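Local coordinates for ATP-binding protein (Mycobacterium tuberculosis, PDB 5UKV) that autophosphorylates on a histidine with ATP as the sensor kinase PhoR, of which this piece is the dimerization and histidine phosphotransfer (DHp) domain, at the interface of chains A and B. Residues are numbered along the deposited sequence; one frame, centred on the assembly and turned at random. Chains: chain A/B, ATP-binding protein.

Contact 1: the interface of chains A and B. Residues chain A 22, 25, 29, 61, 65, 68; chain B 18, 22, 25, 29, 61, 65.
B:Met61 and A:Leu29 interlock through their side chains at the core of the DHp four-helix bundle, where helix 2-40 and the second helix of each chain pack against their partners. Both Met61 residues are selenomethionines. Followed outward, B:Met61 first sets CB against CD1 of A:Leu29, 3.8 Å away. Its chain runs extended through CG to the selenium, and B:Met61 SE faces the methyl A:Met61 CE at 4.0 Å. There it bends, with chi3 at -90°, and the turn carries B:Met61 CE back to the other methyl of the same leucine, A:Leu29 CD2, at 3.9 Å. The leucine's two branches are thus touched by root and tip of one flexible chain. The two Met61 chains do not meet as two-fold equivalents here, since a methyl from chain A lies against a selenium from chain B.

Near the dimer axis A:Leu25 and B:Leu25 meet tip to tip, CD1 to CD1 at 3.9 Å. Branched leucine ends fill this central layer, and Val65 closes its sides: CG2 of B:Val65 rests 4.0 Å from CB of A:Leu25. With CG1 anti to its backbone N (chi1 173°), B:Val65 turns that other methyl onto the backbone carbonyl O of A:Ser22, 3.3 Å off. Small residues suit such close helix approaches. B:Ser22 satisfies its hydroxyl within its own helix, OG donating to B:Ile18 O at 2.8 Å, and lays the same oxygen against A:Leu68 CB.

No polar bond crosses this patch, so apolar fit joins the two chains here. Ser22 immediately precedes the phosphoacceptor histidine of the H-box, and the packing should therefore hold the dimer together beside the phosphorylation site.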
loop_
_atom_site.group_PDB
_atom_site.type_symbol
_atom_site.label_atom_id
_atom_site.label_comp_id
_atom_site.label_asym_id
_atom_site.label_seq_id
_atom_site.Cartn_x
_atom_site.Cartn_y
_atom_site.Cartn_z
ATOM N N SER A 22 7.249 -2.675 -0.916
ATOM C CA SER A 22 6.548 -2.356 0.221
ATOM C C SER A 22 7.035 -1.184 1.036
ATOM O O SER A 22 6.192 -0.397 1.467
ATOM C CB SER A 22 6.454 -3.534 1.126
ATOM O OG SER A 22 5.931 -4.639 0.392
ATOM N N LEU A 25 5.824 1.949 -0.731
ATOM C CA LEU A 25 4.446 2.281 -0.319
ATOM C C LEU A 25 4.377 2.870 1.037
ATOM O O LEU A 25 3.547 3.708 1.319
ATOM C CB LEU A 25 3.541 1.009 -0.384
ATOM C CG LEU A 25 3.323 0.425 -1.751
ATOM C CD1 LEU A 25 2.734 -0.982 -1.595
ATOM C CD2 LEU A 25 2.421 1.420 -2.544
ATOM N N LEU A 29 2.374 6.461 2.735
ATOM C CA LEU A 29 1.424 6.153 3.765
ATOM C C LEU A 29 1.626 6.821 5.103
ATOM O O LEU A 29 0.648 7.110 5.844
ATOM C CB LEU A 29 1.440 4.637 4.144
ATOM C CG LEU A 29 0.277 3.809 3.912
ATOM C CD1 LEU A 29 0.464 2.306 4.247
ATOM C CD2 LEU A 29 -1.000 4.475 4.452
HETATM N N MSE A 61 0.636 6.780 -4.371
HETATM C CA MSE A 61 0.546 5.378 -4.104
HETATM C C MSE A 61 -0.301 4.649 -5.063
HETATM O O MSE A 61 -0.110 3.465 -5.345
HETATM C CB MSE A 61 -0.212 5.116 -2.734
HETATM C CG MSE A 61 0.687 5.323 -1.607
HETATM SE SE MSE A 61 -0.326 5.063 0.133
HETATM C CE MSE A 61 -0.223 3.168 0.056
ATOM N N VAL A 65 0.835 1.317 -6.858
ATOM C CA VAL A 65 0.086 0.091 -6.758
ATOM C C VAL A 65 -0.277 -0.422 -8.129
ATOM O O VAL A 65 -0.304 -1.663 -8.402
ATOM C CB VAL A 65 -1.192 0.343 -5.892
ATOM C CG1 VAL A 65 -2.210 -0.794 -6.059
ATOM C CG2 VAL A 65 -0.805 0.419 -4.465
ATOM N N LEU A 68 2.715 -2.116 -9.424
ATOM C CA LEU A 68 2.927 -3.439 -8.814
ATOM C C LEU A 68 2.035 -4.537 -9.372
ATOM O O LEU A 68 2.482 -5.668 -9.602
ATOM C CB LEU A 68 2.685 -3.365 -7.347
ATOM C CG LEU A 68 3.774 -2.693 -6.599
ATOM C CD1 LEU A 68 3.388 -2.747 -5.140
ATOM C CD2 LEU A 68 5.140 -3.366 -6.863
ATOM N N ILE B 18 1.150 -10.440 -3.454
ATOM C CA ILE B 18 1.334 -9.099 -3.890
ATOM C C ILE B 18 0.169 -8.660 -4.785
ATOM O O ILE B 18 -0.288 -7.577 -4.654
ATOM C CB ILE B 18 2.747 -8.806 -4.364
ATOM C CG1 ILE B 18 2.919 -7.305 -4.444
ATOM C CG2 ILE B 18 3.000 -9.430 -5.669
ATOM C CD1 ILE B 18 4.267 -6.801 -4.021
ATOM N N SER B 22 -2.252 -5.641 -3.520
ATOM C CA SER B 22 -2.261 -4.469 -4.361
ATOM C C SER B 22 -3.698 -4.161 -4.737
ATOM O O SER B 22 -4.116 -2.986 -4.643
ATOM C CB SER B 22 -1.431 -4.695 -5.574
ATOM O OG SER B 22 -0.057 -4.802 -5.161
ATOM N N LEU B 25 -5.244 -2.606 -1.698
ATOM C CA LEU B 25 -4.813 -1.237 -1.394
ATOM C C LEU B 25 -5.535 -0.235 -2.310
ATOM O O LEU B 25 -5.791 0.886 -1.947
ATOM C CB LEU B 25 -3.305 -1.104 -1.622
ATOM C CG LEU B 25 -2.494 -1.777 -0.539
ATOM C CD1 LEU B 25 -1.070 -1.650 -0.935
ATOM C CD2 LEU B 25 -2.687 -1.023 0.750
ATOM N N LEU B 29 -7.560 3.560 -1.468
ATOM C CA LEU B 29 -7.089 4.732 -2.178
ATOM C C LEU B 29 -8.203 5.424 -2.953
ATOM O O LEU B 29 -8.301 6.687 -3.027
ATOM C CB LEU B 29 -5.927 4.399 -3.142
ATOM C CG LEU B 29 -4.706 3.956 -2.396
ATOM C CD1 LEU B 29 -3.640 3.456 -3.299
ATOM C CD2 LEU B 29 -4.173 5.070 -1.584
HETATM N N MSE B 61 -4.242 0.074 5.389
HETATM C CA MSE B 61 -3.220 -0.015 4.400
HETATM C C MSE B 61 -1.895 -0.335 5.098
HETATM O O MSE B 61 -1.150 -1.160 4.616
HETATM C CB MSE B 61 -3.153 1.260 3.554
HETATM C CG MSE B 61 -4.390 1.619 2.733
HETATM SE SE MSE B 61 -3.980 2.905 1.311
HETATM C CE MSE B 61 -4.325 4.478 2.358
ATOM N N VAL B 65 0.625 -3.415 4.035
ATOM C CA VAL B 65 1.999 -3.207 3.704
ATOM C C VAL B 65 2.946 -4.012 4.646
ATOM O O VAL B 65 3.874 -4.681 4.207
ATOM C CB VAL B 65 2.322 -1.711 3.608
ATOM C CG1 VAL B 65 3.801 -1.510 3.422
ATOM C CG2 VAL B 65 1.481 -1.049 2.413
#

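Contact 2: the interface of chains A and B. Residues chain A 32, 47, 50-51, 54-55; chain B 32, 36, 40, 50-51, 54.
A:Glu55, from helix 47-71, and B:Arg40, from the end of helix 2-40, both start with CG anti to the carbonyl carbon and extend, the glutamate beyond CG and the arginine from CG to NE. The last torsions then turn the flat groups together, chi3 of A:Glu55 at -87° and chi4 of B:Arg40 at -97°. The guanidinium presents its side to one carboxylate oxygen. B:Arg40 NE donates to A:Glu55 OE1 at 2.8 Å, on its syn lone pair. B:Arg40 NH1 reaches the same A:Glu55 OE1 at 3.0 Å, nearly along the C-O bond but through a more bent hydrogen bond. Carboxylate and guanidinium are 18° from coplanar, and this in-plane, side-on salt bridge should restrict the guanidinium's rotation.

A:Leu51 covers one guanidinium face, its CD2 above the plane near one side, 4.0 Å from B:Arg40 CZ. This apolar roof may strengthen the ion pair by limiting water there. A:Leu51 CD1 turns inward to B:Ile54 CD1, 3.9 Å away. B:Ala36 sits under the acid, its CB 3.7 Å from A:Glu55 CD; an alanine lets the carboxylate lie close to helix 2-40 of chain B.

Deeper in the bundle A:Ile32 CG2 touches B:Ile54 CG2 at 3.8 Å, the side chains set roughly perpendicular. In the exchanged pair A:Ile54 CG2 and B:Ile32 CG2 meet at 4.1 Å. Beta-branched residues suit this layer, since their methyls stand close to the helix backbones. Beside them A:Val47 and B:Leu51 run antiparallel, methyl CG1 of the valine beside CD2 of the leucine.

An apolar layer with a charged clamp at its rim thus holds the hairpin end of the dimeric four-helix bundle together.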
loop_
_atom_site.group_PDB
_atom_site.type_symbol
_atom_site.label_atom_id
_atom_site.label_comp_id
_atom_site.label_asym_id
_atom_site.label_seq_id
_atom_site.Cartn_x
_atom_site.Cartn_y
_atom_site.Cartn_z
ATOM N N ILE A 32 0.257 10.369 4.899
ATOM C CA ILE A 32 -1.140 10.409 5.045
ATOM C C ILE A 32 -1.520 10.225 6.518
ATOM O O ILE A 32 -2.315 11.005 7.101
ATOM C CB ILE A 32 -1.782 9.365 4.139
ATOM C CG1 ILE A 32 -1.581 9.654 2.660
ATOM C CG2 ILE A 32 -3.253 9.287 4.476
ATOM C CD1 ILE A 32 -1.574 8.474 1.689
ATOM N N VAL A 47 -6.928 22.927 6.771
ATOM C CA VAL A 47 -7.232 21.584 6.400
ATOM C C VAL A 47 -7.168 21.383 4.902
ATOM O O VAL A 47 -6.961 20.295 4.457
ATOM C CB VAL A 47 -8.568 21.112 6.939
ATOM C CG1 VAL A 47 -8.647 19.626 6.827
ATOM C CG2 VAL A 47 -8.670 21.436 8.388
ATOM N N LEU A 50 -3.690 20.422 4.177
ATOM C CA LEU A 50 -3.460 19.144 4.748
ATOM C C LEU A 50 -4.035 18.090 3.822
ATOM O O LEU A 50 -3.411 17.167 3.482
ATOM C CB LEU A 50 -4.201 19.113 6.070
ATOM C CG LEU A 50 -3.898 18.060 7.091
ATOM C CD1 LEU A 50 -2.547 18.245 7.686
ATOM C CD2 LEU A 50 -4.909 17.854 8.187
ATOM N N LEU A 51 -5.239 18.317 3.381
ATOM C CA LEU A 51 -5.982 17.415 2.463
ATOM C C LEU A 51 -5.352 17.275 1.076
ATOM O O LEU A 51 -5.267 16.129 0.517
ATOM C CB LEU A 51 -7.465 17.856 2.320
ATOM C CG LEU A 51 -8.355 16.883 1.514
ATOM C CD1 LEU A 51 -8.343 15.484 2.177
ATOM C CD2 LEU A 51 -9.701 17.402 1.480
ATOM N N ILE A 54 -2.462 14.996 1.423
ATOM C CA ILE A 54 -2.993 13.686 1.541
ATOM C C ILE A 54 -3.427 13.136 0.209
ATOM O O ILE A 54 -3.089 12.009 -0.132
ATOM C CB ILE A 54 -4.122 13.574 2.576
ATOM C CG1 ILE A 54 -3.542 13.687 3.985
ATOM C CG2 ILE A 54 -4.931 12.278 2.299
ATOM C CD1 ILE A 54 -4.593 13.942 5.091
ATOM N N GLU A 55 -4.105 13.930 -0.592
ATOM C CA GLU A 55 -4.545 13.532 -1.902
ATOM C C GLU A 55 -3.379 13.228 -2.831
ATOM O O GLU A 55 -3.397 12.306 -3.561
ATOM C CB GLU A 55 -5.426 14.613 -2.512
ATOM C CG GLU A 55 -6.804 14.671 -1.921
ATOM C CD GLU A 55 -7.685 15.793 -2.487
ATOM O OE1 GLU A 55 -7.637 16.909 -1.991
ATOM O OE2 GLU A 55 -8.436 15.539 -3.427
ATOM N N ILE B 32 -10.449 7.224 -0.337
ATOM C CA ILE B 32 -9.881 8.521 0.097
ATOM C C ILE B 32 -10.168 9.582 -1.005
ATOM O O ILE B 32 -10.553 10.732 -0.686
ATOM C CB ILE B 32 -8.373 8.394 0.442
ATOM C CG1 ILE B 32 -8.230 7.587 1.718
ATOM C CG2 ILE B 32 -7.650 9.748 0.452
ATOM C CD1 ILE B 32 -6.824 7.106 1.877
ATOM N N ALA B 36 -12.576 12.722 -0.596
ATOM C CA ALA B 36 -11.983 14.031 -0.651
ATOM C C ALA B 36 -12.651 14.946 -1.691
ATOM O O ALA B 36 -12.956 16.124 -1.435
ATOM C CB ALA B 36 -10.482 13.915 -0.956
ATOM N N ARG B 40 -14.591 18.536 -0.962
ATOM C CA ARG B 40 -14.114 19.735 -1.616
ATOM C C ARG B 40 -15.228 20.438 -2.380
ATOM O O ARG B 40 -15.203 21.581 -2.500
ATOM C CB ARG B 40 -12.953 19.451 -2.532
ATOM C CG ARG B 40 -11.676 19.171 -1.784
ATOM C CD ARG B 40 -10.452 19.526 -2.586
ATOM N NE ARG B 40 -9.205 19.193 -1.944
ATOM C CZ ARG B 40 -8.487 20.048 -1.253
ATOM N NH1 ARG B 40 -7.362 19.660 -0.726
ATOM N NH2 ARG B 40 -8.883 21.289 -1.094
ATOM N N LEU B 50 -14.533 12.859 7.508
ATOM C CA LEU B 50 -13.675 12.625 6.401
ATOM C C LEU B 50 -12.287 12.235 6.925
ATOM O O LEU B 50 -11.709 11.271 6.474
ATOM C CB LEU B 50 -13.502 13.928 5.580
ATOM C CG LEU B 50 -12.403 13.932 4.580
ATOM C CD1 LEU B 50 -12.660 12.986 3.426
ATOM C CD2 LEU B 50 -12.231 15.296 4.054
ATOM N N LEU B 51 -11.726 13.070 7.787
ATOM C CA LEU B 51 -10.361 12.790 8.315
ATOM C C LEU B 51 -10.275 11.501 9.108
ATOM O O LEU B 51 -9.221 10.840 9.076
ATOM C CB LEU B 51 -9.850 13.906 9.213
ATOM C CG LEU B 51 -9.071 15.015 8.491
ATOM C CD1 LEU B 51 -7.731 14.451 7.969
ATOM C CD2 LEU B 51 -9.752 15.620 7.303
ATOM N N ILE B 54 -10.137 8.751 6.514
ATOM C CA ILE B 54 -8.778 8.726 5.933
ATOM C C ILE B 54 -7.827 7.979 6.940
ATOM O O ILE B 54 -7.032 7.083 6.514
ATOM C CB ILE B 54 -8.302 10.136 5.633
ATOM C CG1 ILE B 54 -9.010 10.684 4.414
ATOM C CG2 ILE B 54 -6.849 10.125 5.297
ATOM C CD1 ILE B 54 -8.934 12.209 4.206
#

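About 17 Å separates the C-alpha centres of contact 1 and contact 2, which follow each other along the same bundle. Helix 2-40 of each chain contributes to both, as does the second helix, 47-71 in chain A and 47-73 in chain B, although no residue is shared. Contact 1 lies at the level of the H-box, and contact 2 toward the turn joining the two helices. As successive layers they tie the hairpins over a long stretch, which should keep the phosphoacceptor region within a continuous dimeric scaffold.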